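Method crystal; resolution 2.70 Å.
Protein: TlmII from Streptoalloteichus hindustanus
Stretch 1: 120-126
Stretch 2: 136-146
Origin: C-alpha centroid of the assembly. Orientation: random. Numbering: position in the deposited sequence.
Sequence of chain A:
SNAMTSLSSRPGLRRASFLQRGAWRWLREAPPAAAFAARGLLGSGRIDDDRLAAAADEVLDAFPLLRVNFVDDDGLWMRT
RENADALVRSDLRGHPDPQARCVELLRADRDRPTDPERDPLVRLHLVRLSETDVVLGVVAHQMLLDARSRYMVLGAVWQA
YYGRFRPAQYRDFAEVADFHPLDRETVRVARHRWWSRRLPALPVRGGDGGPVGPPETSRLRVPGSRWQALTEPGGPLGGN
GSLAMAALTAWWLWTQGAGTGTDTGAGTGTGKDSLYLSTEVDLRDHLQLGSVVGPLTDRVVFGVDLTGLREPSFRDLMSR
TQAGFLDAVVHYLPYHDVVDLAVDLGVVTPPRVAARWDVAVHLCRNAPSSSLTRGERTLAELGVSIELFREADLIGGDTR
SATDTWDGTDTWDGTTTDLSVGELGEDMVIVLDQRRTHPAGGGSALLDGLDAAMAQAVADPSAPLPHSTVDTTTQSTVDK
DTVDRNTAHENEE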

ATOM      1  N   PRO A 120      -2.257 -21.044   3.588  1.00 30.32           N
ATOM      2  CA  PRO A 120      -3.142 -19.888   3.772  1.00 32.26           C
ATOM      3  C   PRO A 120      -2.399 -18.571   3.556  1.00 24.70           C
ATOM      4  O   PRO A 120      -1.347 -18.352   4.156  1.00 22.00           O
ATOM      5  CB  PRO A 120      -3.592 -20.015   5.236  1.00 31.97           C
ATOM      6  CG  PRO A 120      -2.617 -20.960   5.874  1.00 23.10           C
ATOM      7  CD  PRO A 120      -2.225 -21.902   4.786  1.00 20.24           C
ATOM      8  N   LEU A 121      -2.949 -17.706   2.707  1.00 23.44           N
ATOM      9  CA  LEU A 121      -2.297 -16.451   2.345  1.00 17.86           C
ATOM     10  C   LEU A 121      -2.843 -15.262   3.134  1.00 20.14           C
ATOM     11  O   LEU A 121      -2.366 -14.136   2.989  1.00 19.70           O
ATOM     12  CB  LEU A 121      -2.425 -16.198   0.841  1.00 14.03           C
ATOM     13  CG  LEU A 121      -1.849 -17.283  -0.064  1.00 18.77           C
ATOM     14  CD1 LEU A 121      -2.024 -16.913  -1.527  1.00 15.45           C
ATOM     15  CD2 LEU A 121      -0.384 -17.508   0.256  1.00 26.37           C
ATOM     16  N   VAL A 122      -3.853 -15.518   3.958  1.00 17.23           N
ATOM     17  CA  VAL A 122      -4.391 -14.506   4.860  1.00 14.79           C
ATOM     18  C   VAL A 122      -4.482 -15.080   6.265  1.00 22.88           C
ATOM     19  O   VAL A 122      -5.352 -15.899   6.554  1.00 26.96           O
ATOM     20  CB  VAL A 122      -5.780 -14.025   4.418  1.00 15.61           C
ATOM     21  CG1 VAL A 122      -6.366 -13.077   5.452  1.00 15.95           C
ATOM     22  CG2 VAL A 122      -5.696 -13.350   3.056  1.00 19.92           C
ATOM     23  N   ARG A 123      -3.570 -14.655   7.132  1.00 22.05           N
ATOM     24  CA  ARG A 123      -3.522 -15.151   8.504  1.00 17.71           C
ATOM     25  C   ARG A 123      -4.044 -14.109   9.489  1.00 19.84           C
ATOM     26  O   ARG A 123      -3.601 -12.963   9.485  1.00 33.81           O
ATOM     27  CB  ARG A 123      -2.092 -15.555   8.871  1.00 23.20           C
ATOM     28  CG  ARG A 123      -1.567 -16.731   8.064  1.00 21.33           C
ATOM     29  CD  ARG A 123      -0.058 -16.875   8.177  1.00 19.25           C
ATOM     30  NE  ARG A 123       0.555 -16.975   6.857  1.00 29.29           N
ATOM     31  CZ  ARG A 123       1.597 -16.254   6.459  1.00 27.23           C
ATOM     32  NH1 ARG A 123       2.159 -15.382   7.284  1.00 27.55           N
ATOM     33  NH2 ARG A 123       2.081 -16.412   5.234  1.00 31.38           N
ATOM     34  N   LEU A 124      -4.991 -14.510  10.330  1.00 16.68           N
ATOM     35  CA  LEU A 124      -5.506 -13.629  11.367  1.00 13.43           C
ATOM     36  C   LEU A 124      -4.837 -13.972  12.688  1.00 21.32           C
ATOM     37  O   LEU A 124      -4.842 -15.129  13.105  1.00 24.24           O
ATOM     38  CB  LEU A 124      -7.027 -13.744  11.488  1.00 15.69           C
ATOM     39  CG  LEU A 124      -7.834 -13.296  10.276  1.00 18.72           C
ATOM     40  CD1 LEU A 124      -9.326 -13.359  10.561  1.00 17.79           C
ATOM     41  CD2 LEU A 124      -7.422 -11.893   9.856  1.00 24.73           C
ATOM     42  N   HIS A 125      -4.248 -12.971  13.334  1.00 23.34           N
ATOM     43  CA  HIS A 125      -3.600 -13.173  14.625  1.00 18.48           C
ATOM     44  C   HIS A 125      -4.442 -12.602  15.764  1.00 19.55           C
ATOM     45  O   HIS A 125      -4.891 -11.458  15.702  1.00 27.48           O
ATOM     46  CB  HIS A 125      -2.200 -12.549  14.632  1.00 14.02           C
ATOM     47  CG  HIS A 125      -1.222 -13.242  13.732  1.00 19.07           C
ATOM     48  ND1 HIS A 125      -0.290 -14.143  14.199  1.00 22.09           N
ATOM     49  CD2 HIS A 125      -1.031 -13.165  12.393  1.00 12.22           C
ATOM     50  CE1 HIS A 125       0.432 -14.593  13.187  1.00 17.00           C
ATOM     51  NE2 HIS A 125       0.002 -14.014  12.081  1.00 20.89           N
ATOM     52  N   LEU A 126      -4.664 -13.410  16.797  1.00 16.36           N
ATOM     53  CA  LEU A 126      -5.347 -12.958  18.003  1.00 17.74           C
ATOM     54  C   LEU A 126      -4.326 -12.934  19.138  1.00 18.53           C
ATOM     55  O   LEU A 126      -4.067 -13.954  19.775  1.00 22.23           O
ATOM     56  CB  LEU A 126      -6.519 -13.887  18.337  1.00 17.93           C
ATOM     57  CG  LEU A 126      -7.624 -13.369  19.260  1.00 42.09           C
ATOM     58  CD1 LEU A 126      -8.908 -14.136  19.007  1.00 44.19           C
ATOM     59  CD2 LEU A 126      -7.230 -13.476  20.726  1.00 45.35           C
TER
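Stretch 2 (136-146) LGVVAHQMLLD

Residues 136-141 of the second stretch form an extended strand that runs antiparallel to strand 122-126, with 160° between their N-to-C directions and axes that approach to 4.5 Å. The register pairs Leu-126 with Leu-136, His-125 with Gly-137, Leu-124 with Val-138, Arg-123 with Val-139 and Val-122 with Ala-140. His-125 and Gly-137 form a hydrogen-bonded pair, with His-125 N to Gly-137 O at 2.7 Å and Gly-137 N to His-125 O at 2.8 Å. Arg-123 and Val-139 form the next, with Arg-123 N to Val-139 O and Val-139 N to Arg-123 O both at 2.9 Å. A last rung, His-141 N to Leu-121 O at 2.9 Å, carries the ladder to the end of the strand.

Because side chains alternate along a strand, Val-138 and Ala-140 share a face with Val-122 and Leu-124. Val-138 takes chi1 p, and its CG2 lies 3.9 Å from Leu-124 CD2 and 4.1 Å from Val-122 CG1, so one methyl touches both neighbors. Leu-124 is in the extended m,t rotamer, common for leucine, and its end comes nearer the partner strand than its CA-to-CB direction suggests. Ala-140 faces Val-122 where the CA atoms are only 4.3 Å apart; its small CB rests 3.9 Å from Val-122 CG2. That same Val-122 methyl meets Leu-144 CD1 at 3.7 Å and Leu-145 CD1 at 4.0 Å, as the chain beyond the strand brings two more m,t leucines to this apolar cluster.

The other face carries Arg-123, His-125, Gly-137 and Val-139. Val-139, a beta-branched residue well suited to a strand, adopts chi1 t. Its CG2 packs 3.7 Å from His-125 CD2, while its CG1 lies 3.6 Å from Arg-123 NH1, so the two methyls meet different neighbors. Arg-123 and His-125 both have chi1 m; Arg-123 NH1 and His-125 NE2 are hydrogen-bonded elsewhere in the structure, which satisfies these polar atoms in a buried setting. Gly-137 presents no side chain beside His-125.

At the end of the strand, His-141 (chi1 t) turns its ring to the residues that follow: its ND1 accepts a hydrogen bond from selenomethionine Met-143 N at 3.1 Å, and its carbonyl O accepts Leu-144 N at 3.0 Å. Leu-121, again m,t, points toward this turn, its CB 3.8 Å from His-141 CB and 3.7 Å from Leu-144 CD1. Gln-142, partly exposed, points away, and Asp-146 caps a helix beginning just beyond.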

ATOM      1  N   LEU A 136      -5.806  -7.694  17.331  1.00 16.70           N
ATOM      2  CA  LEU A 136      -6.254  -8.493  16.200  1.00 14.40           C
ATOM      3  C   LEU A 136      -5.464  -8.064  14.976  1.00 17.44           C
ATOM      4  O   LEU A 136      -5.650  -6.960  14.469  1.00 27.40           O
ATOM      5  CB  LEU A 136      -7.746  -8.291  15.947  1.00 15.11           C
ATOM      6  CG  LEU A 136      -8.328  -9.066  14.762  1.00 24.55           C
ATOM      7  CD1 LEU A 136      -8.558 -10.539  15.097  1.00 15.63           C
ATOM      8  CD2 LEU A 136      -9.605  -8.412  14.273  1.00 22.83           C
ATOM      9  N   GLY A 137      -4.575  -8.928  14.504  1.00 15.93           N
ATOM     10  CA  GLY A 137      -3.724  -8.582  13.383  1.00 11.71           C
ATOM     11  C   GLY A 137      -3.983  -9.427  12.153  1.00 16.71           C
ATOM     12  O   GLY A 137      -4.467 -10.554  12.252  1.00 19.45           O
ATOM     13  N   VAL A 138      -3.663  -8.876  10.988  1.00 15.52           N
ATOM     14  CA  VAL A 138      -3.782  -9.615   9.738  1.00 10.72           C
ATOM     15  C   VAL A 138      -2.459  -9.594   8.979  1.00 21.66           C
ATOM     16  O   VAL A 138      -1.815  -8.553   8.847  1.00 20.24           O
ATOM     17  CB  VAL A 138      -4.928  -9.070   8.846  1.00 10.80           C
ATOM     18  CG1 VAL A 138      -4.734  -7.588   8.544  1.00 14.77           C
ATOM     19  CG2 VAL A 138      -5.036  -9.869   7.559  1.00 10.85           C
ATOM     20  N   VAL A 139      -2.048 -10.763   8.504  1.00 20.41           N
ATOM     21  CA  VAL A 139      -0.859 -10.882   7.672  1.00 10.17           C
ATOM     22  C   VAL A 139      -1.275 -11.471   6.332  1.00 16.98           C
ATOM     23  O   VAL A 139      -1.609 -12.651   6.249  1.00 17.97           O
ATOM     24  CB  VAL A 139       0.191 -11.784   8.327  1.00 10.51           C
ATOM     25  CG1 VAL A 139       1.418 -11.899   7.439  1.00 10.50           C
ATOM     26  CG2 VAL A 139       0.567 -11.246   9.697  1.00 10.47           C
ATOM     27  N   ALA A 140      -1.256 -10.655   5.284  1.00 10.11           N
ATOM     28  CA  ALA A 140      -1.874 -11.068   4.030  1.00 12.73           C
ATOM     29  C   ALA A 140      -1.040 -10.838   2.777  1.00 15.35           C
ATOM     30  O   ALA A 140      -0.283  -9.874   2.678  1.00 22.99           O
ATOM     31  CB  ALA A 140      -3.233 -10.402   3.878  1.00 11.31           C
ATOM     32  N   HIS A 141      -1.207 -11.742   1.818  1.00 15.09           N
ATOM     33  CA  HIS A 141      -0.612 -11.611   0.496  1.00 17.03           C
ATOM     34  C   HIS A 141      -1.296 -10.454  -0.226  1.00 17.84           C
ATOM     35  O   HIS A 141      -2.520 -10.322  -0.172  1.00 28.22           O
ATOM     36  CB  HIS A 141      -0.819 -12.914  -0.275  1.00 24.28           C
ATOM     37  CG  HIS A 141       0.071 -13.069  -1.467  1.00 22.69           C
ATOM     38  ND1 HIS A 141      -0.102 -12.343  -2.625  1.00 19.99           N
ATOM     39  CD2 HIS A 141       1.130 -13.883  -1.686  1.00 18.81           C
ATOM     40  CE1 HIS A 141       0.817 -12.698  -3.504  1.00 17.88           C
ATOM     41  NE2 HIS A 141       1.578 -13.630  -2.959  1.00 14.65           N
ATOM     42  N   GLN A 142      -0.510  -9.621  -0.899  1.00 14.66           N
ATOM     43  CA  GLN A 142      -1.036  -8.406  -1.520  1.00 17.78           C
ATOM     44  C   GLN A 142      -1.932  -8.679  -2.729  1.00 22.41           C
ATOM     45  O   GLN A 142      -2.632  -7.785  -3.200  1.00 33.08           O
ATOM     46  CB  GLN A 142       0.102  -7.465  -1.924  1.00 11.19           C
ATOM     47  CG  GLN A 142       0.975  -8.002  -3.045  1.00 30.69           C
ATOM     48  CD  GLN A 142       1.803  -6.921  -3.707  1.00 30.29           C
ATOM     49  OE1 GLN A 142       2.882  -6.568  -3.229  1.00 31.17           O
ATOM     50  NE2 GLN A 142       1.301  -6.387  -4.815  1.00 33.50           N
HETATM   51  N   MSE A 143      -1.903  -9.911  -3.228  1.00 16.24           N
HETATM   52  CA  MSE A 143      -2.745 -10.296  -4.357  1.00 18.79           C
HETATM   53  C   MSE A 143      -4.133 -10.731  -3.892  1.00 21.74           C
HETATM   54  O   MSE A 143      -4.978 -11.119  -4.700  1.00 20.60           O
HETATM   55  CB  MSE A 143      -2.087 -11.415  -5.164  1.00 18.68           C
HETATM   56  CG  MSE A 143      -0.911 -10.958  -6.005  1.00 15.79           C
HETATM   57 SE   MSE A 143      -0.098 -12.412  -7.009  0.75 41.13          SE
HETATM   58  CE  MSE A 143      -1.706 -13.134  -7.834  1.00 53.41           C
ATOM     59  N   LEU A 144      -4.352 -10.672  -2.584  1.00 12.76           N
ATOM     60  CA  LEU A 144      -5.653 -10.973  -2.006  1.00 20.15           C
ATOM     61  C   LEU A 144      -6.237  -9.736  -1.344  1.00 19.32           C
ATOM     62  O   LEU A 144      -7.403  -9.410  -1.544  1.00 29.16           O
ATOM     63  CB  LEU A 144      -5.546 -12.105  -0.982  1.00 12.94           C
ATOM     64  CG  LEU A 144      -5.234 -13.504  -1.518  1.00 13.75           C
ATOM     65  CD1 LEU A 144      -5.442 -14.544  -0.434  1.00 13.97           C
ATOM     66  CD2 LEU A 144      -6.091 -13.817  -2.733  1.00 14.71           C
ATOM     67  N   LEU A 145      -5.417  -9.048  -0.557  1.00 17.80           N
ATOM     68  CA  LEU A 145      -5.858  -7.859   0.161  1.00 18.04           C
ATOM     69  C   LEU A 145      -4.922  -6.679  -0.081  1.00 19.11           C
ATOM     70  O   LEU A 145      -3.715  -6.787   0.128  1.00 21.52           O
ATOM     71  CB  LEU A 145      -5.929  -8.151   1.660  1.00 18.69           C
ATOM     72  CG  LEU A 145      -6.750  -9.367   2.089  1.00 18.36           C
ATOM     73  CD1 LEU A 145      -6.720  -9.528   3.600  1.00 16.47           C
ATOM     74  CD2 LEU A 145      -8.178  -9.253   1.591  1.00 15.47           C
ATOM     75  N   ASP A 146      -5.481  -5.556  -0.524  1.00 12.74           N
ATOM     76  CA  ASP A 146      -4.714  -4.322  -0.629  1.00 18.23           C
ATOM     77  C   ASP A 146      -4.758  -3.567   0.701  1.00 25.65           C
ATOM     78  O   ASP A 146      -5.256  -4.093   1.698  1.00 19.08           O
ATOM     79  CB  ASP A 146      -5.212  -3.448  -1.787  1.00 25.68           C
ATOM     80  CG  ASP A 146      -6.709  -3.184  -1.735  1.00 30.57           C
ATOM     81  OD1 ASP A 146      -7.339  -3.415  -0.681  1.00 26.63           O
ATOM     82  OD2 ASP A 146      -7.257  -2.729  -2.762  1.00 34.77           O
TER